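Local coordinates for protein multi-copper Oxidase CueO (Ochrobactrum, PDB 6EVG) that oxidises lignin model compounds and lignosulfonate as a laccase-like multi-copper oxidase, probably passing the electrons through its coppers to dioxygen, at residues A55-I59 against L144-G148; P211-A217 against L298-D304; F335-R340 against E400-A404. All coordinates share one frame. Residues are numbered along the deposited sequence.

Contact 1. Residues A55-I59 against L144-G148; sequences ASAGI and LGIAG
This is a buried backbone-and-aliphatic contact across the first domain: the edge strand 54-59 of one sheet lies beside the turn that carries the chain from helix 138-144 into strand 148-153 of the facing sheet. The two segments run the same way, 18° apart end to end, with CA pairs Ser-56/Leu-144 at 4.6 Å, Ala-57/Gly-145 at 5.0 Å and Gly-58/Ile-146 at 4.2 Å. They form no ladder; a single direct hydrogen bond, Ala-57 N to Leu-144 O at 3.0 Å, joins them. Ser-56 CA adds a CH···O contact to the same Leu-144 O at 3.4 Å, and a water donates to Ala-55 O (2.7 Å) and Leu-144 O (2.9 Å). Gly-145 (phi 137°, psi 9°) ends the helix in a Schellman motif. Its positive phi would jam a CB against the preceding carbonyl, and a CB here would also come within 2.5 Å of Ala-57 O. The two sheets belong to the cupredoxin-like Greek-key sandwich of multicopper oxidases, and this contact joins the edge of one to the loop leading into the other. On the apolar side, Ala-57 CB meets Leu-144 CB at 4.0 Å and Ile-146 CG1 at 3.6 Å. Ile-59 (mt) points toward the second segment: its CG1 lies 3.8 Å from Ile-146 CG2, and its CD1 3.6 Å from Ala-147 C. Ile-146, also mt, touches Val-41 of strand 36-46 as well, while Ile-59 reaches Phe-130 of strand 126-131, so both residues lie between the sheets. Ser-56 OG (chi1 p) is hydrogen-bonded to Ala-62 O.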
loop_
_atom_site.group_PDB
_atom_site.type_symbol
_atom_site.label_atom_id
_atom_site.label_comp_id
_atom_site.label_asym_id
_atom_site.label_seq_id
_atom_site.Cartn_x
_atom_site.Cartn_y
_atom_site.Cartn_z
ATOM N N ALA A 55 1.386 17.411 -15.071
ATOM C CA ALA A 55 1.627 16.127 -15.765
ATOM C C ALA A 55 1.413 14.962 -14.823
ATOM O O ALA A 55 1.771 15.039 -13.643
ATOM C CB ALA A 55 3.065 16.098 -16.249
ATOM N N SER A 56 0.866 13.869 -15.345
ATOM C CA SER A 56 0.464 12.750 -14.527
ATOM C C SER A 56 0.458 11.464 -15.331
ATOM O O SER A 56 0.691 11.452 -16.559
ATOM C CB SER A 56 -0.898 13.045 -13.902
ATOM O OG SER A 56 -1.896 13.114 -14.877
ATOM N N ALA A 57 0.124 10.356 -14.661
ATOM C CA ALA A 57 -0.182 9.088 -15.312
ATOM C C ALA A 57 -1.106 8.325 -14.405
ATOM O O ALA A 57 -1.069 8.490 -13.189
ATOM C CB ALA A 57 1.085 8.289 -15.610
ATOM N N GLY A 58 -1.927 7.458 -14.990
ATOM C CA GLY A 58 -2.878 6.685 -14.243
ATOM C C GLY A 58 -3.316 5.459 -14.966
ATOM O O GLY A 58 -2.734 5.067 -15.979
ATOM N N ILE A 59 -4.376 4.841 -14.435
ATOM C CA ILE A 59 -4.938 3.609 -14.962
ATOM C C ILE A 59 -6.382 3.904 -15.328
ATOM O O ILE A 59 -7.186 4.337 -14.476
ATOM C CB ILE A 59 -4.838 2.441 -13.958
ATOM C CG1 ILE A 59 -3.385 2.273 -13.484
ATOM C CG2 ILE A 59 -5.412 1.187 -14.574
ATOM C CD1 ILE A 59 -3.168 1.198 -12.473
ATOM N N LEU A 144 3.904 9.826 -10.485
ATOM C CA LEU A 144 3.071 10.353 -11.554
ATOM C C LEU A 144 1.617 10.083 -11.316
ATOM O O LEU A 144 0.774 10.882 -11.744
ATOM C CB LEU A 144 3.548 9.804 -12.896
ATOM C CG LEU A 144 4.797 10.481 -13.507
ATOM C CD1 LEU A 144 5.376 9.610 -14.616
ATOM C CD2 LEU A 144 4.464 11.852 -14.017
ATOM N N GLY A 145 1.328 8.907 -10.736
ATOM C CA GLY A 145 -0.027 8.607 -10.295
ATOM C C GLY A 145 -0.523 7.210 -10.605
ATOM O O GLY A 145 -1.706 6.929 -10.367
ATOM N N ILE A 146 0.332 6.288 -11.083
ATOM C CA ILE A 146 -0.175 4.994 -11.504
ATOM C C ILE A 146 -0.423 4.074 -10.316
ATOM O O ILE A 146 0.527 3.627 -9.651
ATOM C CB ILE A 146 0.826 4.347 -12.512
ATOM C CG1 ILE A 146 1.041 5.233 -13.730
ATOM C CG2 ILE A 146 0.325 2.970 -12.909
ATOM C CD1 ILE A 146 2.326 4.851 -14.508
ATOM N N ALA A 147 -1.691 3.804 -10.058
ATOM C CA ALA A 147 -2.108 2.878 -9.006
ATOM C C ALA A 147 -3.572 2.615 -9.159
ATOM O O ALA A 147 -4.302 3.435 -9.703
ATOM C CB ALA A 147 -1.857 3.418 -7.609
ATOM N N GLY A 148 -4.002 1.462 -8.631
ATOM C CA GLY A 148 -5.438 1.182 -8.476
ATOM C C GLY A 148 -5.639 0.335 -7.220
ATOM O O GLY A 148 -4.689 -0.032 -6.568
HETATM O O HOH W 1 1.624 13.624 -11.341
#

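Contact 2. Residues P211-A217 against L298-D304; sequences PEARVPA and LMRFVVD
Leu-298 and Met-299 open the second segment as a classic beta bulge opposite Leu-284; residues 298-303 of strand 295-303 pair in parallel with 212-215, the axes of these segments approaching to 4.7 Å and crossing at -28°. Met-299 (chi1 p) sets CB 3.9 Å from Pro-211 CG and bends CE to 3.7 Å from Ala-213 CB. Arg-300, bridged to Glu-212, donates N to Pro-211 O (3.0 Å); Ala-213 N donates to Arg-300 O (2.9 Å). Its guanidinium makes a salt bridge with Asp-283; Arg-300 NE is 4.4 Å from Glu-212 OE1, beyond salt-bridge range. Phe-301 (chi1 m), paired with Ala-213, brings CD1 to 3.9 Å from Ala-213 CB and 4.0 Å from Val-215 CG1. Val-302, level with Arg-214 on the Glu-212 face, donates N to Ala-213 O and accepts from Val-215 N at its O, both 2.9 Å. Val-303 pairs with Val-215 and sets CG1 3.6 Å from Ala-217 CB. Asp-304 closes the ladder, N to Val-215 O at 2.8 Å; its OD1 hydrogen-bonds Ala-306 N, and its OD2 makes a long salt bridge to Arg-214 NE (3.8 Å). Strand 212-215 thereby edges a five-stranded sheet of the second domain, the parallel pairing being typical of a cupredoxin-like sandwich.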
loop_
_atom_site.group_PDB
_atom_site.type_symbol
_atom_site.label_atom_id
_atom_site.label_comp_id
_atom_site.label_asym_id
_atom_site.label_seq_id
_atom_site.Cartn_x
_atom_site.Cartn_y
_atom_site.Cartn_z
ATOM N N PRO A 211 -10.297 17.515 0.049
ATOM C CA PRO A 211 -11.658 17.227 -0.353
ATOM C C PRO A 211 -12.612 17.137 0.837
ATOM O O PRO A 211 -12.169 17.069 2.000
ATOM C CB PRO A 211 -11.540 15.851 -1.013
ATOM C CG PRO A 211 -10.387 15.197 -0.276
ATOM C CD PRO A 211 -9.433 16.327 0.023
ATOM N N GLU A 212 -13.912 17.115 0.498
ATOM C CA GLU A 212 -14.955 16.954 1.497
ATOM C C GLU A 212 -15.818 15.759 1.100
ATOM O O GLU A 212 -16.280 15.651 -0.052
ATOM C CB GLU A 212 -15.807 18.203 1.579
ATOM C CG GLU A 212 -16.796 18.248 2.709
ATOM C CD GLU A 212 -17.347 19.668 2.937
ATOM O OE1 GLU A 212 -16.568 20.533 3.428
ATOM O OE2 GLU A 212 -18.507 19.889 2.577
ATOM N N ALA A 213 -16.045 14.852 2.044
ATOM C CA ALA A 213 -16.916 13.697 1.883
ATOM C C ALA A 213 -18.199 13.905 2.653
ATOM O O ALA A 213 -18.160 14.289 3.817
ATOM C CB ALA A 213 -16.267 12.415 2.337
ATOM N N ARG A 214 -19.328 13.587 2.048
ATOM C CA ARG A 214 -20.625 13.523 2.743
ATOM C C ARG A 214 -20.892 12.111 3.167
ATOM O O ARG A 214 -20.715 11.196 2.355
ATOM C CB ARG A 214 -21.739 14.092 1.835
ATOM C CG ARG A 214 -21.485 15.538 1.417
ATOM C CD ARG A 214 -22.616 16.142 0.625
ATOM N NE ARG A 214 -23.735 16.480 1.497
ATOM C CZ ARG A 214 -23.780 17.547 2.310
ATOM N NH1 ARG A 214 -22.772 18.433 2.347
ATOM N NH2 ARG A 214 -24.841 17.727 3.100
ATOM N N VAL A 215 -21.318 11.927 4.423
ATOM C CA VAL A 215 -21.517 10.580 4.955
ATOM C C VAL A 215 -22.858 10.510 5.667
ATOM O O VAL A 215 -23.365 11.542 6.171
ATOM C CB VAL A 215 -20.381 10.158 5.910
ATOM C CG1 VAL A 215 -19.089 9.890 5.127
ATOM C CG2 VAL A 215 -20.168 11.171 7.020
ATOM N N PRO A 216 -23.465 9.322 5.749
ATOM C CA PRO A 216 -24.652 9.144 6.588
ATOM C C PRO A 216 -24.317 9.266 8.070
ATOM O O PRO A 216 -23.168 9.067 8.475
ATOM C CB PRO A 216 -25.132 7.737 6.214
ATOM C CG PRO A 216 -23.828 7.045 5.826
ATOM C CD PRO A 216 -23.000 8.053 5.168
ATOM N N ALA A 217 -25.355 9.539 8.872
ATOM C CA ALA A 217 -25.231 9.553 10.316
ATOM C C ALA A 217 -25.322 8.126 10.834
ATOM O O ALA A 217 -26.281 7.725 11.484
ATOM C CB ALA A 217 -26.301 10.433 10.936
ATOM N N LEU A 298 -6.059 16.768 6.149
ATOM C CA LEU A 298 -6.237 15.879 5.009
ATOM C C LEU A 298 -7.543 16.101 4.272
ATOM O O LEU A 298 -7.569 16.273 3.066
ATOM C CB LEU A 298 -6.107 14.408 5.421
ATOM C CG LEU A 298 -4.655 13.947 5.670
ATOM C CD1 LEU A 298 -4.634 12.659 6.455
ATOM C CD2 LEU A 298 -3.970 13.697 4.313
ATOM N N MET A 299 -8.678 16.028 5.000
ATOM C CA MET A 299 -9.986 16.119 4.388
ATOM C C MET A 299 -11.042 16.365 5.450
ATOM O O MET A 299 -10.729 16.271 6.655
ATOM C CB MET A 299 -10.325 14.837 3.601
ATOM C CG MET A 299 -10.438 13.615 4.471
ATOM S SD MET A 299 -10.997 12.141 3.607
ATOM C CE MET A 299 -12.664 12.563 3.222
ATOM N N ARG A 300 -12.242 16.695 5.012
ATOM C CA ARG A 300 -13.367 16.928 5.914
ATOM C C ARG A 300 -14.487 15.948 5.647
ATOM O O ARG A 300 -14.744 15.646 4.495
ATOM C CB ARG A 300 -13.848 18.381 5.750
ATOM C CG ARG A 300 -14.996 18.755 6.734
ATOM C CD ARG A 300 -15.180 20.242 6.767
ATOM N NE ARG A 300 -16.096 20.730 7.763
ATOM C CZ ARG A 300 -15.892 20.897 9.091
ATOM N NH1 ARG A 300 -14.818 20.448 9.701
ATOM N NH2 ARG A 300 -16.846 21.480 9.834
ATOM N N PHE A 301 -15.151 15.506 6.703
ATOM C CA PHE A 301 -16.378 14.709 6.622
ATOM C C PHE A 301 -17.529 15.580 7.135
ATOM O O PHE A 301 -17.447 16.164 8.225
ATOM C CB PHE A 301 -16.284 13.477 7.525
ATOM C CG PHE A 301 -15.275 12.494 7.077
ATOM C CD1 PHE A 301 -15.600 11.546 6.114
ATOM C CD2 PHE A 301 -14.004 12.475 7.580
ATOM C CE1 PHE A 301 -14.694 10.616 5.711
ATOM C CE2 PHE A 301 -13.049 11.533 7.120
ATOM C CZ PHE A 301 -13.428 10.606 6.201
ATOM N N VAL A 302 -18.609 15.633 6.373
ATOM C CA VAL A 302 -19.835 16.306 6.741
ATOM C C VAL A 302 -20.984 15.286 6.695
ATOM O O VAL A 302 -21.038 14.492 5.808
ATOM C CB VAL A 302 -20.100 17.500 5.852
ATOM C CG1 VAL A 302 -19.008 18.557 5.938
ATOM C CG2 VAL A 302 -20.401 17.132 4.454
ATOM N N VAL A 303 -21.834 15.313 7.691
ATOM C CA VAL A 303 -22.955 14.390 7.754
ATOM C C VAL A 303 -24.130 14.901 6.962
ATOM O O VAL A 303 -24.482 16.040 7.129
ATOM C CB VAL A 303 -23.373 14.112 9.195
ATOM C CG1 VAL A 303 -24.483 13.102 9.285
ATOM C CG2 VAL A 303 -22.157 13.589 9.964
ATOM N N ASP A 304 -24.691 14.025 6.116
ATOM C CA ASP A 304 -25.860 14.389 5.318
ATOM C C ASP A 304 -27.042 13.694 5.908
ATOM O O ASP A 304 -27.186 12.456 5.815
ATOM C CB ASP A 304 -25.686 13.977 3.846
ATOM C CG ASP A 304 -26.883 14.333 2.962
ATOM O OD1 ASP A 304 -27.962 14.685 3.488
ATOM O OD2 ASP A 304 -26.741 14.227 1.717
#

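Contact 3. Residues F335-R340 against E400-A404; sequences FFFDER and EMAIA
Two reciprocal backbone hydrogen bonds, Asp-338 N to Ala-402 O (2.9 Å) and Ala-402 N to Asp-338 O (3.1 Å), make a single antiparallel hydrogen-bonded bridge, CA atoms 5.2 Å apart, between segments directed 163° apart. Arg-340 NH1 donates to Glu-400 O at 3.1 Å; Glu-400 OE1 lies over the guanidinium face, 4.2 Å from Arg-340 NH1, near in charge but not bonded. Asp-338 OD1 accepts from Arg-340 N (3.0 Å), an Asx turn that leads Arg-340, with positive phi (48°), into the N-cap position. At the other end a water joins Phe-336 N (3.0 Å) to Ile-403 O (2.9 Å). Ile-403 (chi1 t) packs its CD1 3.6 Å from Phe-337 CE2, with CG1 over the ring face, and its CG1 4.2 Å from Phe-335 CB. Phe-335 turns its ring edge to Ile-403 O (3.4 Å from CD1) and Ala-404 CA; its CE1 lies 4.1 Å from Ala-404 CB. Met-401 sets CB 3.4 Å from Asp-338 O. Phe-337 also meets the copper ligand His-434 nearly ring-parallel, and Glu-339 OE2 hydrogen-bonds His-434 NE2. Segment 335-340 links strand 332-336, beside 422-428, to helix 341-348; 400-404 packs along this link, Ile-403 and Ala-404 resting on strand 501-506.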
loop_
_atom_site.group_PDB
_atom_site.type_symbol
_atom_site.label_atom_id
_atom_site.label_comp_id
_atom_site.label_asym_id
_atom_site.label_seq_id
_atom_site.Cartn_x
_atom_site.Cartn_y
_atom_site.Cartn_z
ATOM N N PHE A 335 17.661 -9.070 8.533
ATOM C CA PHE A 335 17.931 -8.061 7.555
ATOM C C PHE A 335 18.037 -6.720 8.196
ATOM O O PHE A 335 17.246 -6.384 9.105
ATOM C CB PHE A 335 16.901 -8.066 6.394
ATOM C CG PHE A 335 16.861 -9.359 5.662
ATOM C CD1 PHE A 335 17.811 -9.663 4.707
ATOM C CD2 PHE A 335 15.966 -10.345 5.986
ATOM C CE1 PHE A 335 17.815 -10.915 4.110
ATOM C CE2 PHE A 335 15.971 -11.580 5.405
ATOM C CZ PHE A 335 16.921 -11.878 4.458
ATOM N N PHE A 336 18.953 -5.912 7.729
ATOM C CA PHE A 336 19.230 -4.542 8.169
ATOM C C PHE A 336 18.990 -3.590 6.992
ATOM O O PHE A 336 19.533 -3.792 5.884
ATOM C CB PHE A 336 20.676 -4.446 8.686
ATOM C CG PHE A 336 21.118 -3.072 9.030
ATOM C CD1 PHE A 336 20.389 -2.280 9.905
ATOM C CD2 PHE A 336 22.259 -2.529 8.458
ATOM C CE1 PHE A 336 20.833 -1.008 10.241
ATOM C CE2 PHE A 336 22.682 -1.236 8.770
ATOM C CZ PHE A 336 21.976 -0.524 9.690
ATOM N N PHE A 337 18.153 -2.571 7.218
ATOM C CA PHE A 337 17.927 -1.521 6.245
ATOM C C PHE A 337 19.127 -0.571 6.259
ATOM O O PHE A 337 19.217 0.358 7.076
ATOM C CB PHE A 337 16.621 -0.758 6.575
ATOM C CG PHE A 337 15.367 -1.572 6.408
ATOM C CD1 PHE A 337 14.904 -2.433 7.366
ATOM C CD2 PHE A 337 14.640 -1.506 5.241
ATOM C CE1 PHE A 337 13.704 -3.111 7.178
ATOM C CE2 PHE A 337 13.480 -2.209 5.062
ATOM C CZ PHE A 337 13.025 -3.033 6.023
ATOM N N ASP A 338 20.059 -0.847 5.349
ATOM C CA ASP A 338 21.328 -0.171 5.345
ATOM C C ASP A 338 21.274 1.019 4.397
ATOM O O ASP A 338 21.354 0.871 3.159
ATOM C CB ASP A 338 22.425 -1.165 4.941
ATOM C CG ASP A 338 23.812 -0.626 5.201
ATOM O OD1 ASP A 338 24.008 0.568 5.467
ATOM O OD2 ASP A 338 24.752 -1.479 5.167
ATOM N N GLU A 339 21.194 2.217 4.978
ATOM C CA GLU A 339 21.133 3.456 4.237
ATOM C C GLU A 339 22.517 3.868 3.701
ATOM O O GLU A 339 22.586 4.787 2.905
ATOM C CB GLU A 339 20.600 4.582 5.112
ATOM C CG GLU A 339 19.177 4.328 5.573
ATOM C CD GLU A 339 18.664 5.283 6.687
ATOM O OE1 GLU A 339 18.918 6.501 6.562
ATOM O OE2 GLU A 339 17.970 4.775 7.681
ATOM N N ARG A 340 23.601 3.217 4.131
ATOM C CA ARG A 340 24.963 3.518 3.693
ATOM C C ARG A 340 25.245 5.011 3.763
ATOM O O ARG A 340 25.767 5.620 2.850
ATOM C CB ARG A 340 25.243 2.959 2.280
ATOM C CG ARG A 340 25.101 1.430 2.241
ATOM C CD ARG A 340 25.424 0.843 0.866
ATOM N NE ARG A 340 26.807 1.010 0.461
ATOM C CZ ARG A 340 27.312 2.009 -0.289
ATOM N NH1 ARG A 340 26.571 3.040 -0.755
ATOM N NH2 ARG A 340 28.611 1.969 -0.583
ATOM N N GLU A 400 23.634 4.419 -3.228
ATOM C CA GLU A 400 23.344 3.006 -3.081
ATOM C C GLU A 400 22.896 2.708 -1.672
ATOM O O GLU A 400 23.431 3.281 -0.709
ATOM C CB GLU A 400 24.539 2.114 -3.454
ATOM C CG GLU A 400 25.117 2.291 -4.878
ATOM C CD GLU A 400 26.337 1.401 -5.148
ATOM O OE1 GLU A 400 26.883 0.775 -4.231
ATOM O OE2 GLU A 400 26.827 1.393 -6.274
ATOM N N MET A 401 21.969 1.776 -1.520
ATOM C CA MET A 401 21.521 1.257 -0.233
ATOM C C MET A 401 21.331 -0.239 -0.384
ATOM O O MET A 401 21.404 -0.810 -1.507
ATOM C CB MET A 401 20.211 1.947 0.181
ATOM C CG MET A 401 20.372 3.387 0.418
ATOM S SD MET A 401 18.830 4.130 1.014
ATOM C CE MET A 401 19.296 5.803 1.044
ATOM N N ALA A 402 21.029 -0.912 0.694
ATOM C CA ALA A 402 20.871 -2.364 0.689
ATOM C C ALA A 402 19.909 -2.798 1.757
ATOM O O ALA A 402 19.783 -2.166 2.824
ATOM C CB ALA A 402 22.206 -3.086 0.913
ATOM N N ILE A 403 19.233 -3.913 1.518
ATOM C CA ILE A 403 18.490 -4.659 2.513
ATOM C C ILE A 403 19.104 -6.028 2.841
ATOM O O ILE A 403 18.994 -6.527 3.964
ATOM C CB ILE A 403 16.965 -4.783 2.175
ATOM C CG1 ILE A 403 16.126 -5.206 3.387
ATOM C CG2 ILE A 403 16.696 -5.676 0.989
ATOM C CD1 ILE A 403 14.634 -5.050 3.144
ATOM N N ALA A 404 19.738 -6.646 1.837
ATOM C CA ALA A 404 20.353 -7.965 1.985
ATOM C C ALA A 404 21.860 -7.932 1.864
ATOM O O ALA A 404 22.480 -8.745 1.132
ATOM C CB ALA A 404 19.738 -8.960 1.032
HETATM O O HOH W 2 20.961 -7.160 5.951
#

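The contacts follow one another in sequence, one in each of the three cupredoxin-like domains. Contacts 1 and 2 have centres 25 Å apart, contacts 1 and 3 28 Å, and contacts 2 and 3 42 Å, the last pair on opposite sides of the chain's centre; no two touch. Contact 3 alone flanks the modelled copper, which is held by His-434, Cys-490 and His-495, ligands expected of a type 1 site: the Phe-337 side chain comes within about 5 Å of the metal. Between its segments, the methionine-rich residues 350-391 are unmodelled. The sheet edged in contact 2 repeats, in strand order, the one that carries 501-506 beneath contact 3.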